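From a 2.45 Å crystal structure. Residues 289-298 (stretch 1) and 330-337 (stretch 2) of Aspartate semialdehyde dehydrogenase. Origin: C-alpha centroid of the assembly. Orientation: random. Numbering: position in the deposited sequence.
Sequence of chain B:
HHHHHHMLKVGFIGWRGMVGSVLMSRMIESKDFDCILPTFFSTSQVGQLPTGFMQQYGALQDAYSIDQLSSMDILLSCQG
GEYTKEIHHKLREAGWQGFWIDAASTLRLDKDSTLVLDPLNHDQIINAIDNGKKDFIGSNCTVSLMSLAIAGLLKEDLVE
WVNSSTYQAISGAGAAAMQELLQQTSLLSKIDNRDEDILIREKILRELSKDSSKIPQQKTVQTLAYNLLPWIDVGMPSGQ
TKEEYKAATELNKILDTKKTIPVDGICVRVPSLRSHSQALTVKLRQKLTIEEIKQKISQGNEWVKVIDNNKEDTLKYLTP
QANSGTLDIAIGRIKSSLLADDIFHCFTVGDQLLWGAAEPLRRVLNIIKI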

ATOM      1  N   THR B 289     -16.538   0.643  22.427  1.00 26.88           N
ATOM      2  CA  THR B 289     -15.225   0.249  22.879  1.00 29.55           C
ATOM      3  C   THR B 289     -14.546  -0.628  21.802  1.00 26.40           C
ATOM      4  O   THR B 289     -15.171  -1.123  20.872  1.00 25.87           O
ATOM      5  CB  THR B 289     -15.288  -0.501  24.205  1.00 30.52           C
ATOM      6  OG1 THR B 289     -16.085  -1.676  24.037  1.00 35.76           O
ATOM      7  CG2 THR B 289     -15.900   0.379  25.255  1.00 30.82           C
ATOM      8  N   ILE B 290     -13.258  -0.789  21.919  1.00 25.83           N
ATOM      9  CA  ILE B 290     -12.550  -1.503  20.895  1.00 29.61           C
ATOM     10  C   ILE B 290     -12.892  -2.983  20.959  1.00 27.25           C
ATOM     11  O   ILE B 290     -12.977  -3.606  19.954  1.00 25.59           O
ATOM     12  CB  ILE B 290     -11.051  -1.252  20.962  1.00 31.94           C
ATOM     13  CG1 ILE B 290     -10.418  -1.607  19.635  1.00 33.16           C
ATOM     14  CG2 ILE B 290     -10.436  -2.038  22.125  1.00 34.61           C
ATOM     15  CD1 ILE B 290     -10.932  -0.798  18.458  1.00 34.27           C
ATOM     16  N   GLU B 291     -13.228  -3.490  22.140  1.00 30.76           N
ATOM     17  CA  GLU B 291     -13.716  -4.875  22.301  1.00 28.56           C
ATOM     18  C   GLU B 291     -15.088  -5.136  21.707  1.00 27.70           C
ATOM     19  O   GLU B 291     -15.385  -6.238  21.253  1.00 32.95           O
ATOM     20  CB  GLU B 291     -13.674  -5.306  23.776  1.00 29.76           C
ATOM     21  CG  GLU B 291     -12.217  -5.531  24.237  1.00 32.07           C
ATOM     22  CD  GLU B 291     -11.570  -6.792  23.614  1.00 38.35           C
ATOM     23  OE1 GLU B 291     -12.247  -7.547  22.851  1.00 39.11           O
ATOM     24  OE2 GLU B 291     -10.367  -7.051  23.892  1.00 40.31           O
ATOM     25  N   GLU B 292     -15.943  -4.139  21.724  1.00 28.41           N
ATOM     26  CA  GLU B 292     -17.255  -4.295  21.142  1.00 29.17           C
ATOM     27  C   GLU B 292     -17.112  -4.360  19.621  1.00 27.36           C
ATOM     28  O   GLU B 292     -17.798  -5.107  18.957  1.00 26.80           O
ATOM     29  CB  GLU B 292     -18.151  -3.126  21.509  1.00 30.62           C
ATOM     30  CG  GLU B 292     -18.451  -2.996  22.988  1.00 35.12           C
ATOM     31  CD  GLU B 292     -19.261  -1.710  23.289  1.00 34.61           C
ATOM     32  OE1 GLU B 292     -20.470  -1.781  23.578  1.00 35.37           O
ATOM     33  OE2 GLU B 292     -18.695  -0.613  23.182  1.00 37.49           O
ATOM     34  N   ILE B 293     -16.204  -3.550  19.089  1.00 25.78           N
ATOM     35  CA  ILE B 293     -15.928  -3.474  17.659  1.00 24.80           C
ATOM     36  C   ILE B 293     -15.388  -4.843  17.161  1.00 25.28           C
ATOM     37  O   ILE B 293     -15.877  -5.369  16.154  1.00 25.09           O
ATOM     38  CB  ILE B 293     -14.958  -2.294  17.375  1.00 26.32           C
ATOM     39  CG1 ILE B 293     -15.686  -0.966  17.536  1.00 27.06           C
ATOM     40  CG2 ILE B 293     -14.339  -2.365  15.991  1.00 27.86           C
ATOM     41  CD1 ILE B 293     -14.773   0.224  17.738  1.00 27.23           C
ATOM     42  N   LYS B 294     -14.428  -5.430  17.873  1.00 25.73           N
ATOM     43  CA  LYS B 294     -13.872  -6.745  17.468  1.00 28.37           C
ATOM     44  C   LYS B 294     -14.979  -7.768  17.515  1.00 29.20           C
ATOM     45  O   LYS B 294     -15.159  -8.537  16.591  1.00 25.61           O
ATOM     46  CB  LYS B 294     -12.743  -7.210  18.385  1.00 32.09           C
ATOM     47  CG  LYS B 294     -11.521  -6.271  18.455  1.00 35.74           C
ATOM     48  CD  LYS B 294     -10.653  -6.357  19.719  1.00 39.02           C
ATOM     49  CE  LYS B 294     -10.226  -7.788  20.123  1.00 42.47           C
ATOM     50  NZ  LYS B 294     -10.086  -8.750  18.996  1.00 44.11           N
ATOM     51  N   GLN B 295     -15.767  -7.721  18.584  1.00 30.26           N
ATOM     52  CA  GLN B 295     -16.835  -8.694  18.757  1.00 31.46           C
ATOM     53  C   GLN B 295     -17.740  -8.688  17.526  1.00 28.27           C
ATOM     54  O   GLN B 295     -17.861  -9.696  16.826  1.00 26.36           O
ATOM     55  CB  GLN B 295     -17.616  -8.431  20.054  1.00 32.84           C
ATOM     56  CG  GLN B 295     -18.720  -9.445  20.314  1.00 37.49           C
ATOM     57  CD  GLN B 295     -18.176 -10.868  20.529  1.00 47.06           C
ATOM     58  OE1 GLN B 295     -16.997 -11.067  20.871  1.00 51.14           O
ATOM     59  NE2 GLN B 295     -19.040 -11.864  20.334  1.00 48.06           N
ATOM     60  N   LYS B 296     -18.344  -7.535  17.271  1.00 25.07           N
ATOM     61  CA  LYS B 296     -19.212  -7.347  16.102  1.00 26.43           C
ATOM     62  C   LYS B 296     -18.513  -7.807  14.816  1.00 24.12           C
ATOM     63  O   LYS B 296     -19.104  -8.531  14.027  1.00 21.87           O
ATOM     64  CB  LYS B 296     -19.615  -5.883  15.918  1.00 27.14           C
ATOM     65  CG  LYS B 296     -20.146  -5.228  17.180  1.00 29.22           C
ATOM     66  CD  LYS B 296     -21.628  -4.989  17.123  1.00 30.28           C
ATOM     67  CE  LYS B 296     -22.043  -4.131  18.298  1.00 30.29           C
ATOM     68  NZ  LYS B 296     -23.260  -4.709  18.909  1.00 29.87           N
ATOM     69  N   ILE B 297     -17.276  -7.362  14.603  1.00 21.40           N
ATOM     70  CA  ILE B 297     -16.570  -7.716  13.384  1.00 21.18           C
ATOM     71  C   ILE B 297     -16.510  -9.263  13.251  1.00 20.56           C
ATOM     72  O   ILE B 297     -16.827  -9.823  12.208  1.00 16.90           O
ATOM     73  CB  ILE B 297     -15.153  -7.125  13.320  1.00 20.43           C
ATOM     74  CG1 ILE B 297     -15.207  -5.695  12.817  1.00 19.90           C
ATOM     75  CG2 ILE B 297     -14.253  -7.974  12.392  1.00 21.23           C
ATOM     76  CD1 ILE B 297     -13.917  -4.942  13.020  1.00 20.04           C
ATOM     77  N   SER B 298     -16.156  -9.890  14.358  1.00 20.98           N
ATOM     78  CA  SER B 298     -15.922 -11.329  14.448  1.00 22.65           C
ATOM     79  C   SER B 298     -17.184 -12.107  14.194  1.00 25.95           C
ATOM     80  O   SER B 298     -17.098 -13.260  13.818  1.00 33.92           O
ATOM     81  CB  SER B 298     -15.352 -11.727  15.822  1.00 20.02           C
ATOM     82  OG  SER B 298     -16.389 -12.044  16.695  1.00 19.21           O
ATOM     83  N   ALA B 330      -9.202 -11.919   6.153  1.00 19.58           N
ATOM     84  CA  ALA B 330      -8.428 -11.580   7.338  1.00 19.33           C
ATOM     85  C   ALA B 330      -8.568 -10.069   7.662  1.00 17.66           C
ATOM     86  O   ALA B 330      -8.697  -9.217   6.785  1.00 16.45           O
ATOM     87  CB  ALA B 330      -6.985 -11.972   7.169  1.00 18.85           C
ATOM     88  N   ILE B 331      -8.603  -9.761   8.940  1.00 17.62           N
ATOM     89  CA  ILE B 331      -8.782  -8.377   9.373  1.00 16.27           C
ATOM     90  C   ILE B 331      -8.163  -8.166  10.712  1.00 15.87           C
ATOM     91  O   ILE B 331      -8.420  -8.911  11.649  1.00 18.60           O
ATOM     92  CB  ILE B 331     -10.251  -8.008   9.422  1.00 15.90           C
ATOM     93  CG1 ILE B 331     -10.425  -6.634  10.132  1.00 16.04           C
ATOM     94  CG2 ILE B 331     -11.047  -9.093  10.076  1.00 15.73           C
ATOM     95  CD1 ILE B 331     -11.784  -6.058   9.932  1.00 15.85           C
ATOM     96  N   GLY B 332      -7.296  -7.188  10.796  1.00 15.93           N
ATOM     97  CA  GLY B 332      -6.484  -7.011  11.991  1.00 17.31           C
ATOM     98  C   GLY B 332      -6.049  -5.592  12.197  1.00 17.67           C
ATOM     99  O   GLY B 332      -6.541  -4.707  11.556  1.00 17.68           O
ATOM    100  N   ARG B 333      -5.128  -5.400  13.126  1.00 18.91           N
ATOM    101  CA  ARG B 333      -4.632  -4.105  13.472  1.00 19.79           C
ATOM    102  C   ARG B 333      -5.829  -3.246  13.921  1.00 20.33           C
ATOM    103  O   ARG B 333      -5.840  -2.050  13.750  1.00 20.11           O
ATOM    104  CB  ARG B 333      -3.869  -3.476  12.307  1.00 21.56           C
ATOM    105  CG  ARG B 333      -2.667  -4.279  11.807  1.00 25.29           C
ATOM    106  CD  ARG B 333      -1.563  -4.473  12.838  1.00 25.21           C
ATOM    107  NE  ARG B 333      -1.452  -3.327  13.743  1.00 27.72           N
ATOM    108  CZ  ARG B 333      -0.806  -2.181  13.499  1.00 30.36           C
ATOM    109  NH1 ARG B 333      -0.189  -1.963  12.347  1.00 29.37           N
ATOM    110  NH2 ARG B 333      -0.790  -1.224  14.433  1.00 34.37           N
ATOM    111  N   ILE B 334      -6.819  -3.895  14.511  1.00 21.47           N
ATOM    112  CA  ILE B 334      -8.033  -3.246  14.925  1.00 23.10           C
ATOM    113  C   ILE B 334      -7.744  -2.386  16.145  1.00 23.41           C
ATOM    114  O   ILE B 334      -7.435  -2.878  17.199  1.00 24.78           O
ATOM    115  CB  ILE B 334      -9.151  -4.257  15.253  1.00 23.22           C
ATOM    116  CG1 ILE B 334      -9.488  -5.092  14.011  1.00 23.22           C
ATOM    117  CG2 ILE B 334     -10.393  -3.529  15.764  1.00 22.69           C
ATOM    118  CD1 ILE B 334     -10.109  -6.442  14.307  1.00 21.80           C
ATOM    119  N   LYS B 335      -7.848  -1.087  15.990  1.00 24.47           N
ATOM    120  CA  LYS B 335      -7.502  -0.203  17.073  1.00 24.33           C
ATOM    121  C   LYS B 335      -8.338   1.048  17.022  1.00 25.37           C
ATOM    122  O   LYS B 335      -8.925   1.405  15.997  1.00 26.18           O
ATOM    123  CB  LYS B 335      -6.029   0.130  16.994  1.00 24.44           C
ATOM    124  CG  LYS B 335      -5.655   0.954  15.793  1.00 25.60           C
ATOM    125  CD  LYS B 335      -4.176   1.281  15.773  1.00 25.20           C
ATOM    126  CE  LYS B 335      -3.897   2.479  14.870  1.00 28.19           C
ATOM    127  NZ  LYS B 335      -2.616   2.322  14.121  1.00 30.99           N
ATOM    128  N   SER B 336      -8.402   1.705  18.151  1.00 27.11           N
ATOM    129  CA  SER B 336      -9.079   3.001  18.270  1.00 25.14           C
ATOM    130  C   SER B 336      -8.155   4.038  17.689  1.00 24.97           C
ATOM    131  O   SER B 336      -6.991   3.787  17.447  1.00 33.78           O
ATOM    132  CB  SER B 336      -9.335   3.316  19.731  1.00 23.90           C
ATOM    133  OG  SER B 336      -8.086   3.354  20.377  1.00 23.86           O
ATOM    134  N   SER B 337      -8.694   5.202  17.454  1.00 24.92           N
ATOM    135  CA  SER B 337      -8.067   6.245  16.666  1.00 24.63           C
ATOM    136  C   SER B 337      -7.974   7.545  17.492  1.00 23.88           C
ATOM    137  O   SER B 337      -8.819   7.817  18.305  1.00 21.32           O
ATOM    138  CB  SER B 337      -8.949   6.520  15.436  1.00 25.30           C
ATOM    139  OG  SER B 337      -8.352   7.459  14.551  1.00 25.59           O
TER

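A helix, residues 290-298, lies across a strand, residues 330-336, and the two run in roughly opposite directions: their N-to-C directions differ by 142°, and their axes approach to 8.7 Å. No hydrogen bond joins them. The contact is apolar, burying 301 Å² in total, and it is built mainly by Ile 334 on the strand and by Ile 290 and Ile 297 on the helix.

Ile 334 covers the most surface, 83 Å², and touches four helix residues. Its CA-to-CB bond points toward the helix. CG2 of Ile 334 lies 3.9 Å from CD1 of Ile 290, 4.1 Å from CG2 of Ile 293 and 4.0 Å from CG of Lys 294, while CD1 of Ile 334 extends to within 4.3 Å of CD1 of Ile 297. A beta-branched side chain suits this place twice over: it is at home in an extended backbone, and its branches let one residue fill space along successive turns of the helix.

Those turns present their isoleucines at positions 290, 293 and 297, the three- and four-residue spacing that brings side chains to one face of a helix. Near the N-terminal end, Ile 290 meets the strand's backbone as well as the side chain of Ile 334. CD1 of Ile 290 lies 3.5 Å from C of Lys 335 and 3.6 Å from N of Ser 336, a close approach consistent with the nearest CA pairing, 6.3 Å between CA of Ile 290 and CA of Ser 336. Toward the other end the backbones are farther apart, with CA of Ile 297 and CA of Ile 331 separated by 8.8 Å. Side chains fill this wider gap: CD1 of Ile 297 meets CD1 of Ile 331 at 3.9 Å. Both isoleucines are buried, where hydrocarbon leaves no polar group in want of a partner.

Lys 294 shows how a charged residue can join such a contact. Its CB points sideways, and the aliphatic CG packs against Ile 334 while the chain carries the amino group onward. Lys 335 points its CB away from the helix, and its NZ is hydrogen-bonded elsewhere in the structure.

The helix also secures its own start. Thr 289 is the N-cap, OG1 of Thr 289 accepting a weak hydrogen bond from N of Glu 292 at 3.4 Å. In return, OE2 of Glu 292 accepts from N of Thr 289 at 2.6 Å, so each side chain accepts from the other's backbone amide.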